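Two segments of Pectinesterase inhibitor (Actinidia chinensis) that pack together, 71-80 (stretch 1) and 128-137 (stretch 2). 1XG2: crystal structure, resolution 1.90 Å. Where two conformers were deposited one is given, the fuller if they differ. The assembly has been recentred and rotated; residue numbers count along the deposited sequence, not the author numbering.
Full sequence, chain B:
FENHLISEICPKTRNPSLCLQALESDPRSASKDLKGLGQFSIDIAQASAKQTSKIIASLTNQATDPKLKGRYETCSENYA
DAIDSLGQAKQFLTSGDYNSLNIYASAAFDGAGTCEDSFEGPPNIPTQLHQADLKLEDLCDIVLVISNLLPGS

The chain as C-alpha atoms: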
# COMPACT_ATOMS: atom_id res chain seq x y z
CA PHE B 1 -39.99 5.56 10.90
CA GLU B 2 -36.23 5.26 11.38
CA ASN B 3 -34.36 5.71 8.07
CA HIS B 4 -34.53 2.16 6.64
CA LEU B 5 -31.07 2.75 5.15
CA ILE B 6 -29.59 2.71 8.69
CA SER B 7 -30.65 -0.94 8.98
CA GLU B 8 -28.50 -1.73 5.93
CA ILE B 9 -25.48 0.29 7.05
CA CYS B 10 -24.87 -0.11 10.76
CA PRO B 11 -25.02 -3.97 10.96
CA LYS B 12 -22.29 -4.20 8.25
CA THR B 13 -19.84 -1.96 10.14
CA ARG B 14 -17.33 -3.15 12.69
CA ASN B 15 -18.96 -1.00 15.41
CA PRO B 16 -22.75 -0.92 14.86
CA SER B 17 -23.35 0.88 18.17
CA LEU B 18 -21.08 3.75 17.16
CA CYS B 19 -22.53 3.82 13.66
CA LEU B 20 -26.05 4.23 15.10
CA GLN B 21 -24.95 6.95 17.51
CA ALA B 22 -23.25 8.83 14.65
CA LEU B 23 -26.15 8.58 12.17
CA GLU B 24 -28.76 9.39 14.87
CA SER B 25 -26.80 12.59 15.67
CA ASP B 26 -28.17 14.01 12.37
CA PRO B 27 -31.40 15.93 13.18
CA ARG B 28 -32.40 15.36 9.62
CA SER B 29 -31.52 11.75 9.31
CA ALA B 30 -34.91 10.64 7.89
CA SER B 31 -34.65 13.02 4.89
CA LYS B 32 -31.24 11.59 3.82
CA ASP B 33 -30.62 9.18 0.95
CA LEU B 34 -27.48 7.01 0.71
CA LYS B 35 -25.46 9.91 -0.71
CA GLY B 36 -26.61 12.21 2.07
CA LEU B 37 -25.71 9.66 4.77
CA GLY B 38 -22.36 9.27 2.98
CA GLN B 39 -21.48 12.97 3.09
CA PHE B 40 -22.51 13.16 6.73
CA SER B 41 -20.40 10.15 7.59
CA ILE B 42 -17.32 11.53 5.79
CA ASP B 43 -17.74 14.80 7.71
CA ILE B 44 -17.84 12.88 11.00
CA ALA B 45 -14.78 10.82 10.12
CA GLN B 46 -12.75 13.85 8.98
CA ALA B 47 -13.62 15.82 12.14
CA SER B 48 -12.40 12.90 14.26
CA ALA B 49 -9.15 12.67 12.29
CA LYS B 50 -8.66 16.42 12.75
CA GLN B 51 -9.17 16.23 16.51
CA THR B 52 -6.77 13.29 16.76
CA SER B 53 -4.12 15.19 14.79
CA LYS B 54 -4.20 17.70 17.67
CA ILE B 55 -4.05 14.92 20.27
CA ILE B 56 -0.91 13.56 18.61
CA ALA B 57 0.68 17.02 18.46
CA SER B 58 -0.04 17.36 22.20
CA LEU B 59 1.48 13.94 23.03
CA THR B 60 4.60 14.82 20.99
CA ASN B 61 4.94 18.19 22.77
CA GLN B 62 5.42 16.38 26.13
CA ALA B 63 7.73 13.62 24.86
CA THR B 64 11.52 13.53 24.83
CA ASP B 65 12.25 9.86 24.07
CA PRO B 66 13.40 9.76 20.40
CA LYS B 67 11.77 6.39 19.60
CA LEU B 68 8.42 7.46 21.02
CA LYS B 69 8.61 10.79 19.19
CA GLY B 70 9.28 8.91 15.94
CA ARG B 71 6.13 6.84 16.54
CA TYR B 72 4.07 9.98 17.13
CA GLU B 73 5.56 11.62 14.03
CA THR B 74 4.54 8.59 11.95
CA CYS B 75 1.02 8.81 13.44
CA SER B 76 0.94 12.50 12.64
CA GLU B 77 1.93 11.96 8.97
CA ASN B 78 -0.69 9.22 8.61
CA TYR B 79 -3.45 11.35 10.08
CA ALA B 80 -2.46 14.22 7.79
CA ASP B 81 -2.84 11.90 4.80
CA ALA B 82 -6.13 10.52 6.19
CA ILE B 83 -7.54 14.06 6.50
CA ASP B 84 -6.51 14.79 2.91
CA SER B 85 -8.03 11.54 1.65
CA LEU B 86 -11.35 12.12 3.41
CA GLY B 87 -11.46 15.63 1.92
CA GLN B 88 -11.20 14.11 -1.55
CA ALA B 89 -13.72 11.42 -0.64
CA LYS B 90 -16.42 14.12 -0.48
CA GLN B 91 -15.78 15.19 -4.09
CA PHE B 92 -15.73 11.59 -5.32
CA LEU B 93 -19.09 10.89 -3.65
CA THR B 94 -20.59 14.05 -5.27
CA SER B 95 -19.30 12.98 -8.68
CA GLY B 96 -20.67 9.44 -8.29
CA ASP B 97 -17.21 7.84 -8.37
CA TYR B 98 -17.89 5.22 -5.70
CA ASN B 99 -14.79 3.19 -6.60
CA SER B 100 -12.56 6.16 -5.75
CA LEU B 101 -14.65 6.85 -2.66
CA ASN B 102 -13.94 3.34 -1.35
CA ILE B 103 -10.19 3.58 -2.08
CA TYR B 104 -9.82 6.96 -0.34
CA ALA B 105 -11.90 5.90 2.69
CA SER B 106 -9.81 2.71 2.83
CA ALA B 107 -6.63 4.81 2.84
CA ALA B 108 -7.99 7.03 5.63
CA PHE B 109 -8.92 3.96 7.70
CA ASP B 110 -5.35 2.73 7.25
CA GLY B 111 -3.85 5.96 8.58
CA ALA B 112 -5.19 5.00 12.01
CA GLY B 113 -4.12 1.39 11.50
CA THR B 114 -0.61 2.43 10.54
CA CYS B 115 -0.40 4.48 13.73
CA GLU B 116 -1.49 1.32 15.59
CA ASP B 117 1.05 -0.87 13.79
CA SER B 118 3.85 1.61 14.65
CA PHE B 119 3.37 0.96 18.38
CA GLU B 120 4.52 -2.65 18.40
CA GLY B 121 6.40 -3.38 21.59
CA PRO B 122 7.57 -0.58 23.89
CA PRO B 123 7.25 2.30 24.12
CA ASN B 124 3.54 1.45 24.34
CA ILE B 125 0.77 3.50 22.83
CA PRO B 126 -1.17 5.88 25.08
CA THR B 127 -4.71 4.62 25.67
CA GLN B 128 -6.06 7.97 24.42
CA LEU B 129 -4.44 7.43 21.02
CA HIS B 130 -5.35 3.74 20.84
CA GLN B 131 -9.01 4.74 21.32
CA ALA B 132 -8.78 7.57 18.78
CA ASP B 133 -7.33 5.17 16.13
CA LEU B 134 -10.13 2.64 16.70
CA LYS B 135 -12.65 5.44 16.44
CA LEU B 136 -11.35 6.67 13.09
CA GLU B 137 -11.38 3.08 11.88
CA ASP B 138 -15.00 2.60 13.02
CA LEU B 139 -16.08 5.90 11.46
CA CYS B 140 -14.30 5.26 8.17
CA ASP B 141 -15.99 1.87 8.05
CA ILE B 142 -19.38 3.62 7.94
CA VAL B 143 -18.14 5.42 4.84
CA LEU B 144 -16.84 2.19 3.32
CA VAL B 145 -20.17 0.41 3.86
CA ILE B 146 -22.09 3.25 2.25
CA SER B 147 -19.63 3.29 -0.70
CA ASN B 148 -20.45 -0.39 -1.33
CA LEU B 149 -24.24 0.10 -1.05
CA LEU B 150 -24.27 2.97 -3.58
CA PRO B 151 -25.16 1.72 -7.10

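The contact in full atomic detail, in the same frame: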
# COMPACT_ATOMS: atom_id res chain seq x y z
N ARG B 71 7.43 7.48 16.66
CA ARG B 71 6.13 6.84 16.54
C ARG B 71 5.01 7.87 16.41
O ARG B 71 4.15 7.77 15.51
CB ARG B 71 5.88 5.88 17.71
CG ARG B 71 6.80 4.69 17.66
CD ARG B 71 6.73 3.78 18.87
NE ARG B 71 7.48 2.57 18.61
CZ ARG B 71 7.25 1.40 19.18
NH1 ARG B 71 7.98 0.36 18.83
NH2 ARG B 71 6.32 1.26 20.11
N TYR B 72 5.05 8.91 17.24
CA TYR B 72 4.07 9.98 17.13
C TYR B 72 4.18 10.71 15.79
O TYR B 72 3.17 11.13 15.24
CB TYR B 72 4.24 11.00 18.24
CG TYR B 72 3.88 10.53 19.64
CD1 TYR B 72 4.56 11.04 20.75
CD2 TYR B 72 2.85 9.60 19.86
CE1 TYR B 72 4.23 10.63 22.04
CE2 TYR B 72 2.53 9.18 21.13
CZ TYR B 72 3.22 9.71 22.23
OH TYR B 72 2.89 9.29 23.50
N GLU B 73 5.39 10.88 15.28
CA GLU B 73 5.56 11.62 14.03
C GLU B 73 4.96 10.80 12.89
O GLU B 73 4.35 11.36 11.99
CB GLU B 73 7.01 11.98 13.75
CG GLU B 73 7.18 12.86 12.51
CD GLU B 73 6.42 14.20 12.58
OE1 GLU B 73 6.34 14.80 13.68
OE2 GLU B 73 5.89 14.66 11.53
N THR B 74 5.13 9.49 12.95
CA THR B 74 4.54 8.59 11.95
C THR B 74 3.01 8.70 12.02
O THR B 74 2.32 8.83 11.00
CB THR B 74 5.02 7.16 12.23
OG1 THR B 74 6.40 7.04 11.86
CG2 THR B 74 4.30 6.13 11.38
N CYS B 75 2.47 8.67 13.24
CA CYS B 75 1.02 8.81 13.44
C CYS B 75 0.53 10.11 12.86
O CYS B 75 -0.47 10.15 12.14
CB CYS B 75 0.68 8.73 14.93
SG CYS B 75 0.93 7.07 15.58
N SER B 76 1.27 11.17 13.13
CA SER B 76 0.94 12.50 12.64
C SER B 76 0.89 12.56 11.10
O SER B 76 -0.03 13.12 10.53
CB SER B 76 1.96 13.49 13.20
OG SER B 76 1.70 14.78 12.73
N GLU B 77 1.89 11.98 10.45
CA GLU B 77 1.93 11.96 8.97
C GLU B 77 0.76 11.17 8.39
O GLU B 77 0.13 11.59 7.42
CB GLU B 77 3.27 11.38 8.49
CG GLU B 77 4.44 12.32 8.75
CD GLU B 77 5.81 11.71 8.47
OE1 GLU B 77 6.83 12.38 8.81
OE2 GLU B 77 5.90 10.58 7.94
N ASN B 78 0.44 10.05 9.02
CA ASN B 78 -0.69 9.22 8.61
C ASN B 78 -2.03 9.91 8.78
O ASN B 78 -2.89 9.81 7.91
CB ASN B 78 -0.67 7.90 9.36
CG ASN B 78 0.25 6.89 8.72
OD1 ASN B 78 -0.15 6.16 7.80
ND2 ASN B 78 1.47 6.83 9.19
N TYR B 79 -2.20 10.63 9.88
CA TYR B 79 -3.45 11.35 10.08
C TYR B 79 -3.57 12.51 9.09
O TYR B 79 -4.66 12.80 8.64
CB TYR B 79 -3.62 11.81 11.54
CG TYR B 79 -4.31 10.76 12.37
CD1 TYR B 79 -3.61 9.66 12.87
CD2 TYR B 79 -5.68 10.83 12.59
CE1 TYR B 79 -4.27 8.67 13.62
CE2 TYR B 79 -6.34 9.86 13.35
CZ TYR B 79 -5.63 8.79 13.85
OH TYR B 79 -6.29 7.83 14.59
N ALA B 80 -2.45 13.13 8.74
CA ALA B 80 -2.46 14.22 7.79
C ALA B 80 -2.94 13.70 6.43
O ALA B 80 -3.77 14.32 5.78
CB ALA B 80 -1.08 14.88 7.68
N GLN B 128 -5.35 6.90 25.13
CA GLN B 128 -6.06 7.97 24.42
C GLN B 128 -5.92 7.84 22.89
O GLN B 128 -6.88 8.04 22.14
CB GLN B 128 -5.52 9.34 24.84
CG GLN B 128 -6.33 10.51 24.29
CD GLN B 128 -5.82 11.90 24.67
OE1 GLN B 128 -6.60 12.85 24.63
NE2 GLN B 128 -4.53 12.02 25.00
N LEU B 129 -4.71 7.55 22.45
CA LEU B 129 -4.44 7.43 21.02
C LEU B 129 -4.96 6.10 20.48
O LEU B 129 -5.49 6.05 19.38
CB LEU B 129 -2.94 7.58 20.77
CG LEU B 129 -2.47 7.54 19.32
CD1 LEU B 129 -3.19 8.57 18.49
CD2 LEU B 129 -0.96 7.77 19.29
N HIS B 130 -4.79 5.02 21.24
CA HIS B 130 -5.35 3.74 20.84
C HIS B 130 -6.86 3.89 20.58
O HIS B 130 -7.36 3.46 19.55
CB HIS B 130 -5.04 2.65 21.87
CG HIS B 130 -5.72 1.34 21.60
ND1 HIS B 130 -5.64 0.70 20.38
CD2 HIS B 130 -6.51 0.57 22.38
CE1 HIS B 130 -6.34 -0.41 20.43
NE2 HIS B 130 -6.88 -0.52 21.63
N GLN B 131 -7.57 4.58 21.48
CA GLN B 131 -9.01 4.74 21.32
C GLN B 131 -9.36 5.61 20.11
O GLN B 131 -10.32 5.33 19.39
CB GLN B 131 -9.66 5.30 22.59
CG GLN B 131 -9.70 4.29 23.75
CD GLN B 131 -10.54 3.06 23.44
OE1 GLN B 131 -11.74 3.18 23.16
NE2 GLN B 131 -9.93 1.89 23.49
N ALA B 132 -8.56 6.65 19.89
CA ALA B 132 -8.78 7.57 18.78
C ALA B 132 -8.56 6.88 17.42
O ALA B 132 -9.30 7.15 16.49
CB ALA B 132 -7.88 8.82 18.92
N ASP B 133 -7.56 5.99 17.33
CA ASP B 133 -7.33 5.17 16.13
C ASP B 133 -8.53 4.27 15.85
O ASP B 133 -9.02 4.19 14.72
CB ASP B 133 -6.09 4.27 16.30
CG ASP B 133 -4.76 5.04 16.33
OD1 ASP B 133 -4.70 6.19 15.85
OD2 ASP B 133 -3.72 4.54 16.80
N LEU B 134 -9.01 3.57 16.88
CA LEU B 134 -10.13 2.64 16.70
C LEU B 134 -11.37 3.39 16.30
O LEU B 134 -12.20 2.87 15.53
CB LEU B 134 -10.41 1.83 17.97
CG LEU B 134 -9.37 0.80 18.40
CD1 LEU B 134 -9.91 0.03 19.60
CD2 LEU B 134 -8.99 -0.14 17.27
N LYS B 135 -11.51 4.62 16.79
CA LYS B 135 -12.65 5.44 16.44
C LYS B 135 -12.60 5.87 14.97
O LYS B 135 -13.60 5.82 14.28
CB LYS B 135 -12.73 6.67 17.34
CG LYS B 135 -14.02 7.43 17.19
CD LYS B 135 -13.97 8.75 17.92
CE LYS B 135 -15.25 9.04 18.72
NZ LYS B 135 -15.54 10.52 18.68
N LEU B 136 -11.44 6.29 14.48
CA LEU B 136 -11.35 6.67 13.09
C LEU B 136 -11.65 5.47 12.22
O LEU B 136 -12.30 5.60 11.19
CB LEU B 136 -9.96 7.20 12.74
CG LEU B 136 -9.84 7.67 11.29
CD1 LEU B 136 -10.89 8.72 10.99
CD2 LEU B 136 -8.42 8.21 11.03
N GLU B 137 -11.16 4.31 12.62
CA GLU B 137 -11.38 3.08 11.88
C GLU B 137 -12.88 2.77 11.81
O GLU B 137 -13.41 2.50 10.73
CB GLU B 137 -10.62 1.91 12.51
CG GLU B 137 -9.12 1.92 12.26
CD GLU B 137 -8.40 0.77 12.95
OE1 GLU B 137 -9.03 0.07 13.77
OE2 GLU B 137 -7.21 0.58 12.68

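How do the two backbones lie against each other? Both stretches are helical throughout and belong to longer helices, running in roughly the same direction with 23° between their axes. The axes come no closer than 13.2 Å, a wide spacing that leaves the contact to side chains. In register, Cys 75 CA lies 9.4 Å from Leu 129 CA and, one turn on, Tyr 79 CA lies 9.5 Å from Asp 133 CA. The contact is small, burying 257 Å² over both sides.

What bridges so wide a gap? Chiefly Tyr 79, which points toward the second helix and has 90 Å² covered by it, the largest share of any residue here. Its hydroxyl donates a short hydrogen bond to Asp 133, with 2.6 Å between Tyr 79 OH and Asp 133 OD1. Asp 133 leaves its backbone sideways, but its m rotamer brings the carboxylate nearer, to the edge of the ring. A phenol is a good donor and a carboxylate a strong acceptor, so the pairing gives two buried polar groups a partner in each other.

What does the rest of the tyrosine ring touch? Leu 136, one turn beyond Ala 132, packs its methyl against the ring, with Tyr 79 CE2 and Leu 136 CD2 3.5 Å apart. Thus the same side chain combines a polar tip with an apolar flank.

What holds the earlier turns together? Here Leu 129 points toward the first helix, and its CD2 methyl lies 4.2 Å from both Cys 75 SG and Tyr 72 CE2. It meets the Tyr 72 ring at its edge. These are loose apolar contacts, without directional bonding; the sulfur of Cys 75 is itself covalently bonded elsewhere in the structure.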